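Local coordinates for ankyrin repeat and SOCS box protein 11 (Homo sapiens, PDB 4UUC), which recruits substrates such as BIK, DIRAS2 and RPN1 to a cullin-5-RING E3 ubiquitin ligase, marking them for proteasomal degradation, at residues 105-110 with 139-144; 172-177 with 181-186. All coordinates share one frame; numbering follows the deposited sequence.

Overall arrangement
Both contacts belong to the ankyrin repeat domain of the substrate-recognition subunit and sample its two packing directions. Contact 1 joins the first helices of ANK 4 and ANK 5 and lies near the middle of the stack, its centre about 5 Å from that of the chain. Contact 2 stays within ANK 6, between the helices of one hairpin, its centre about 19 Å from the centre of the chain. The two centres are about 14 Å apart. Helix 138-144, the second partner of contact 1, also packs against contact 2: Ala173 CB lies 3.6 Å from Tyr140 CE1, and Gln177 CD lies 3.2 Å from Thr144 O. That helix thus touches 172-177 through Ala173 and Gln177, and 181-186 through Cys143.

Contact 1: residues 105-110 with 139-144; sequences PIHEAV and LYVACT
Val110 and Val141 meet between the first helices of two successive ankyrin repeats, ANK 4 and ANK 5. The segment axes run nearly parallel, 22° apart, and approach to 8.9 Å, as expected for repeats stacked side by side. The contact is slim and built from small groups, with 192 Å² buried in total.

Val110 shows how it closes. Its CB points at the neighbouring helix and stands 4.2 Å from Val141 CG1. From there Val110 CG1 extends anti to the backbone N (chi1 172°) and ends against the backbone of Ala142, 3.4 Å from Ala142 N and a tight 3.5 Å from Ala142 CA. The same methyl lies alongside Ala142 CB, so Val110 CG1 meets three atoms of Ala142: N, CA and CB. Val141 CG1 lies 3.9 Å from Val110 CG1. Beyond the pair, Met118 of helix 115-123 packs on Val110, and Val151 of helix 148-156 packs on Ala142.

Val141 answers with both branches. Val141 CG1 rests 3.6 Å from His107 O, whereas CG2 comes to the imidazole at its edge, near the ring plane; the two side chains cross at about a right angle. Ser104 OG is hydrogen-bonded to His107 ND1, and His130 meets the ring edge-to-face. These partners probably help hold the ring's orientation, with Val141 CG2 at 3.9 Å from His107 CD2.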
loop_
_atom_site.group_PDB
_atom_site.type_symbol
_atom_site.label_atom_id
_atom_site.label_comp_id
_atom_site.label_asym_id
_atom_site.label_seq_id
_atom_site.Cartn_x
_atom_site.Cartn_y
_atom_site.Cartn_z
ATOM N N PRO A 105 1.789 -3.220 4.443
ATOM C CA PRO A 105 2.553 -2.267 3.629
ATOM C C PRO A 105 2.045 -2.114 2.197
ATOM O O PRO A 105 1.934 -0.977 1.728
ATOM C CB PRO A 105 3.967 -2.858 3.638
ATOM C CG PRO A 105 4.034 -3.650 4.902
ATOM C CD PRO A 105 2.665 -4.235 5.058
ATOM N N ILE A 106 1.747 -3.212 1.507
ATOM C CA ILE A 106 1.393 -3.104 0.093
ATOM C C ILE A 106 0.070 -2.351 -0.100
ATOM O O ILE A 106 -0.068 -1.585 -1.054
ATOM C CB ILE A 106 1.319 -4.491 -0.601
ATOM C CG1 ILE A 106 1.318 -4.310 -2.123
ATOM C CG2 ILE A 106 0.108 -5.297 -0.129
ATOM C CD1 ILE A 106 1.361 -5.610 -2.907
ATOM N N HIS A 107 -0.886 -2.530 0.809
ATOM C CA HIS A 107 -2.177 -1.859 0.669
ATOM C C HIS A 107 -2.050 -0.348 0.852
ATOM O O HIS A 107 -2.729 0.421 0.171
ATOM C CB HIS A 107 -3.192 -2.436 1.657
ATOM C CG HIS A 107 -3.582 -3.847 1.349
ATOM N ND1 HIS A 107 -2.775 -4.922 1.654
ATOM C CD2 HIS A 107 -4.674 -4.359 0.732
ATOM C CE1 HIS A 107 -3.360 -6.036 1.250
ATOM N NE2 HIS A 107 -4.514 -5.722 0.690
ATOM N N GLU A 108 -1.167 0.081 1.747
ATOM C CA GLU A 108 -0.920 1.509 1.926
ATOM C C GLU A 108 -0.175 2.079 0.722
ATOM O O GLU A 108 -0.488 3.179 0.253
ATOM C CB GLU A 108 -0.129 1.768 3.207
ATOM C CG GLU A 108 0.027 3.247 3.550
ATOM C CD GLU A 108 -1.292 3.927 3.883
ATOM O OE1 GLU A 108 -2.250 3.227 4.279
ATOM O OE2 GLU A 108 -1.369 5.168 3.749
ATOM N N ALA A 109 0.807 1.337 0.220
ATOM C CA ALA A 109 1.548 1.775 -0.964
ATOM C C ALA A 109 0.598 2.006 -2.136
ATOM O O ALA A 109 0.673 3.039 -2.812
ATOM C CB ALA A 109 2.613 0.761 -1.342
ATOM N N VAL A 110 -0.293 1.047 -2.374
ATOM C CA VAL A 110 -1.240 1.149 -3.485
ATOM C C VAL A 110 -2.192 2.320 -3.269
ATOM O O VAL A 110 -2.419 3.105 -4.184
ATOM C CB VAL A 110 -2.049 -0.150 -3.665
ATOM C CG1 VAL A 110 -3.159 0.037 -4.702
ATOM C CG2 VAL A 110 -1.129 -1.284 -4.081
ATOM N N LEU A 139 -5.657 -4.853 -5.724
ATOM C CA LEU A 139 -6.377 -4.363 -6.894
ATOM C C LEU A 139 -7.598 -3.547 -6.474
ATOM O O LEU A 139 -7.895 -2.509 -7.064
ATOM C CB LEU A 139 -6.803 -5.523 -7.798
ATOM C CG LEU A 139 -7.587 -5.126 -9.050
ATOM C CD1 LEU A 139 -6.771 -4.206 -9.951
ATOM C CD2 LEU A 139 -8.018 -6.381 -9.801
ATOM N N TYR A 140 -8.302 -4.021 -5.454
ATOM C CA TYR A 140 -9.478 -3.323 -4.946
ATOM C C TYR A 140 -9.122 -1.929 -4.422
ATOM O O TYR A 140 -9.834 -0.957 -4.682
ATOM C CB TYR A 140 -10.133 -4.151 -3.842
ATOM C CG TYR A 140 -11.422 -3.573 -3.321
ATOM C CD1 TYR A 140 -12.630 -3.834 -3.952
ATOM C CD2 TYR A 140 -11.435 -2.778 -2.185
ATOM C CE1 TYR A 140 -13.814 -3.309 -3.470
ATOM C CE2 TYR A 140 -12.607 -2.251 -1.698
ATOM C CZ TYR A 140 -13.794 -2.514 -2.338
ATOM O OH TYR A 140 -14.954 -1.973 -1.839
ATOM N N VAL A 141 -8.024 -1.841 -3.679
ATOM C CA VAL A 141 -7.541 -0.565 -3.170
ATOM C C VAL A 141 -7.175 0.358 -4.332
ATOM O O VAL A 141 -7.538 1.532 -4.331
ATOM C CB VAL A 141 -6.323 -0.759 -2.238
ATOM C CG1 VAL A 141 -5.729 0.586 -1.819
ATOM C CG2 VAL A 141 -6.725 -1.571 -1.007
ATOM N N ALA A 142 -6.454 -0.181 -5.312
ATOM C CA ALA A 142 -6.058 0.587 -6.491
ATOM C C ALA A 142 -7.273 1.197 -7.191
ATOM O O ALA A 142 -7.240 2.353 -7.621
ATOM C CB ALA A 142 -5.276 -0.299 -7.462
ATOM N N CYS A 143 -8.335 0.408 -7.325
ATOM C CA CYS A 143 -9.554 0.872 -7.976
ATOM C C CYS A 143 -10.304 1.896 -7.128
ATOM O O CYS A 143 -10.866 2.854 -7.653
ATOM C CB CYS A 143 -10.461 -0.314 -8.304
ATOM S SG CYS A 143 -9.785 -1.412 -9.581
ATOM N N THR A 144 -10.297 1.705 -5.814
ATOM C CA THR A 144 -10.950 2.645 -4.909
ATOM C C THR A 144 -10.331 4.046 -5.000
ATOM O O THR A 144 -11.042 5.050 -4.913
ATOM C CB THR A 144 -10.872 2.139 -3.464
ATOM O OG1 THR A 144 -11.534 0.872 -3.380
ATOM C CG2 THR A 144 -11.536 3.120 -2.504
#

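Contact 2: residues 172-177 with 181-186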
loop_
_atom_site.group_PDB
_atom_site.type_symbol
_atom_site.label_atom_id
_atom_site.label_comp_id
_atom_site.label_asym_id
_atom_site.label_seq_id
_atom_site.Cartn_x
_atom_site.Cartn_y
_atom_site.Cartn_z
ATOM N N HIS A 172 -16.856 -2.922 -8.793
ATOM C CA HIS A 172 -17.815 -2.202 -7.956
ATOM C C HIS A 172 -17.170 -0.958 -7.363
ATOM O O HIS A 172 -17.768 0.117 -7.358
ATOM C CB HIS A 172 -18.353 -3.086 -6.826
ATOM C CG HIS A 172 -19.364 -4.095 -7.270
ATOM N ND1 HIS A 172 -19.099 -5.446 -7.309
ATOM C CD2 HIS A 172 -20.645 -3.951 -7.686
ATOM C CE1 HIS A 172 -20.168 -6.092 -7.739
ATOM N NE2 HIS A 172 -21.120 -5.207 -7.976
ATOM N N ALA A 173 -15.947 -1.111 -6.865
ATOM C CA ALA A 173 -15.201 0.010 -6.308
ATOM C C ALA A 173 -14.959 1.075 -7.372
ATOM O O ALA A 173 -15.144 2.262 -7.121
ATOM C CB ALA A 173 -13.885 -0.459 -5.733
ATOM N N ALA A 174 -14.557 0.640 -8.561
ATOM C CA ALA A 174 -14.276 1.561 -9.655
ATOM C C ALA A 174 -15.535 2.317 -10.084
ATOM O O ALA A 174 -15.463 3.486 -10.470
ATOM C CB ALA A 174 -13.677 0.807 -10.842
ATOM N N ALA A 175 -16.681 1.648 -10.007
ATOM C CA ALA A 175 -17.955 2.236 -10.418
ATOM C C ALA A 175 -18.353 3.414 -9.531
ATOM O O ALA A 175 -19.067 4.312 -9.971
ATOM C CB ALA A 175 -19.048 1.177 -10.408
ATOM N N ARG A 176 -17.898 3.398 -8.280
ATOM C CA ARG A 176 -18.199 4.477 -7.344
ATOM C C ARG A 176 -17.285 5.685 -7.530
ATOM O O ARG A 176 -17.544 6.753 -6.968
ATOM C CB ARG A 176 -18.078 3.985 -5.902
ATOM C CG ARG A 176 -19.089 2.940 -5.503
ATOM C CD ARG A 176 -19.082 2.760 -3.994
ATOM N NE ARG A 176 -19.829 1.584 -3.570
ATOM C CZ ARG A 176 -19.326 0.354 -3.506
ATOM N NH1 ARG A 176 -18.063 0.123 -3.842
ATOM N NH2 ARG A 176 -20.087 -0.651 -3.102
ATOM N N GLN A 177 -16.210 5.509 -8.295
ATOM C CA GLN A 177 -15.248 6.584 -8.537
ATOM C C GLN A 177 -15.511 7.241 -9.893
ATOM O O GLN A 177 -16.596 7.098 -10.456
ATOM C CB GLN A 177 -13.809 6.061 -8.473
ATOM C CG GLN A 177 -13.504 5.144 -7.298
ATOM C CD GLN A 177 -13.993 5.680 -5.970
ATOM O OE1 GLN A 177 -13.941 6.884 -5.712
ATOM N NE2 GLN A 177 -14.475 4.782 -5.117
ATOM N N GLU A 181 -10.665 4.967 -17.397
ATOM C CA GLU A 181 -9.577 4.077 -17.805
ATOM C C GLU A 181 -9.574 2.788 -16.973
ATOM O O GLU A 181 -9.360 1.700 -17.508
ATOM C CB GLU A 181 -8.227 4.791 -17.709
ATOM C CG GLU A 181 -8.013 5.777 -18.861
ATOM C CD GLU A 181 -6.623 6.400 -18.898
ATOM O OE1 GLU A 181 -6.078 6.747 -17.827
ATOM O OE2 GLU A 181 -6.079 6.545 -20.014
ATOM N N VAL A 182 -9.847 2.913 -15.679
ATOM C CA VAL A 182 -9.901 1.753 -14.792
ATOM C C VAL A 182 -11.044 0.800 -15.177
ATOM O O VAL A 182 -10.872 -0.419 -15.159
ATOM C CB VAL A 182 -10.050 2.199 -13.323
ATOM C CG1 VAL A 182 -10.370 1.012 -12.411
ATOM C CG2 VAL A 182 -8.783 2.895 -12.860
ATOM N N ILE A 183 -12.203 1.356 -15.522
ATOM C CA ILE A 183 -13.341 0.548 -15.956
ATOM C C ILE A 183 -12.968 -0.314 -17.165
ATOM O O ILE A 183 -13.226 -1.522 -17.180
ATOM C CB ILE A 183 -14.563 1.432 -16.311
ATOM C CG1 ILE A 183 -15.034 2.227 -15.088
ATOM C CG2 ILE A 183 -15.715 0.587 -16.858
ATOM C CD1 ILE A 183 -15.625 1.383 -13.961
ATOM N N HIS A 184 -12.359 0.292 -18.180
ATOM C CA HIS A 184 -12.027 -0.455 -19.395
ATOM C C HIS A 184 -10.904 -1.466 -19.154
ATOM O O HIS A 184 -10.917 -2.558 -19.724
ATOM C CB HIS A 184 -11.652 0.501 -20.531
ATOM C CG HIS A 184 -12.814 1.282 -21.060
ATOM N ND1 HIS A 184 -13.980 0.680 -21.484
ATOM C CD2 HIS A 184 -12.995 2.613 -21.228
ATOM C CE1 HIS A 184 -14.828 1.607 -21.892
ATOM N NE2 HIS A 184 -14.254 2.788 -21.748
ATOM N N LEU A 185 -9.947 -1.116 -18.300
ATOM C CA LEU A 185 -8.866 -2.038 -17.953
ATOM C C LEU A 185 -9.409 -3.288 -17.267
ATOM O O LEU A 185 -9.033 -4.401 -17.624
ATOM C CB LEU A 185 -7.836 -1.357 -17.049
ATOM C CG LEU A 185 -6.761 -0.508 -17.736
ATOM C CD1 LEU A 185 -6.028 0.346 -16.713
ATOM C CD2 LEU A 185 -5.779 -1.381 -18.485
ATOM N N LEU A 186 -10.271 -3.105 -16.269
ATOM C CA LEU A 186 -10.892 -4.236 -15.586
ATOM C C LEU A 186 -11.697 -5.099 -16.556
ATOM O O LEU A 186 -11.596 -6.328 -16.548
ATOM C CB LEU A 186 -11.805 -3.758 -14.454
ATOM C CG LEU A 186 -11.130 -3.180 -13.210
ATOM C CD1 LEU A 186 -12.193 -2.670 -12.247
ATOM C CD2 LEU A 186 -10.244 -4.209 -12.531
#
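Within the helix-turn-helix hairpin of ANK 6, Ala174 on the first helix meets Val182, Ile183 and Leu186 on the second. The Ala174 methyl is the hub: its CA-CB bond points at helix 180-188, and three side-chain ends converge on CB. From Ala174 CB, Val182 CG1 and Ile183 CD1 are each 3.7 Å away and Leu186 CD1 4.0 Å. Ala174 and Ile183 are the nearest pair along the backbones, their CA atoms 6.5 Å apart.

Ile183 gets there by a bend. Its own CB does not face the first helix, but CG1 lies anti to the carbonyl carbon and chi2 of -67° folds CD1 back toward Ala174. Ile183 CD1 also sits 4.0 Å from Ala174 C, with Ala175 N close by. In an ankyrin repeat the two helices are antiparallel, and here the small alanine on the first is consistent with the close approach of the branched side chains of the second. All five touching residues are buried. Val182 and Leu186 also pack on Cys143 of helix 138-144, in the preceding repeat, while Ala216 and Leu217 of helix 212-220 pack on Ile183.

Further along 172-177, Ala173 O takes two hydrogen bonds from opposite faces of its carbonyl plane. One comes from Arg176 N. The other, from the Gln177 side-chain amide, is long: Gln177 NE2 stands 3.3 Å from Ala173 O, with an N-H...O angle of 144°.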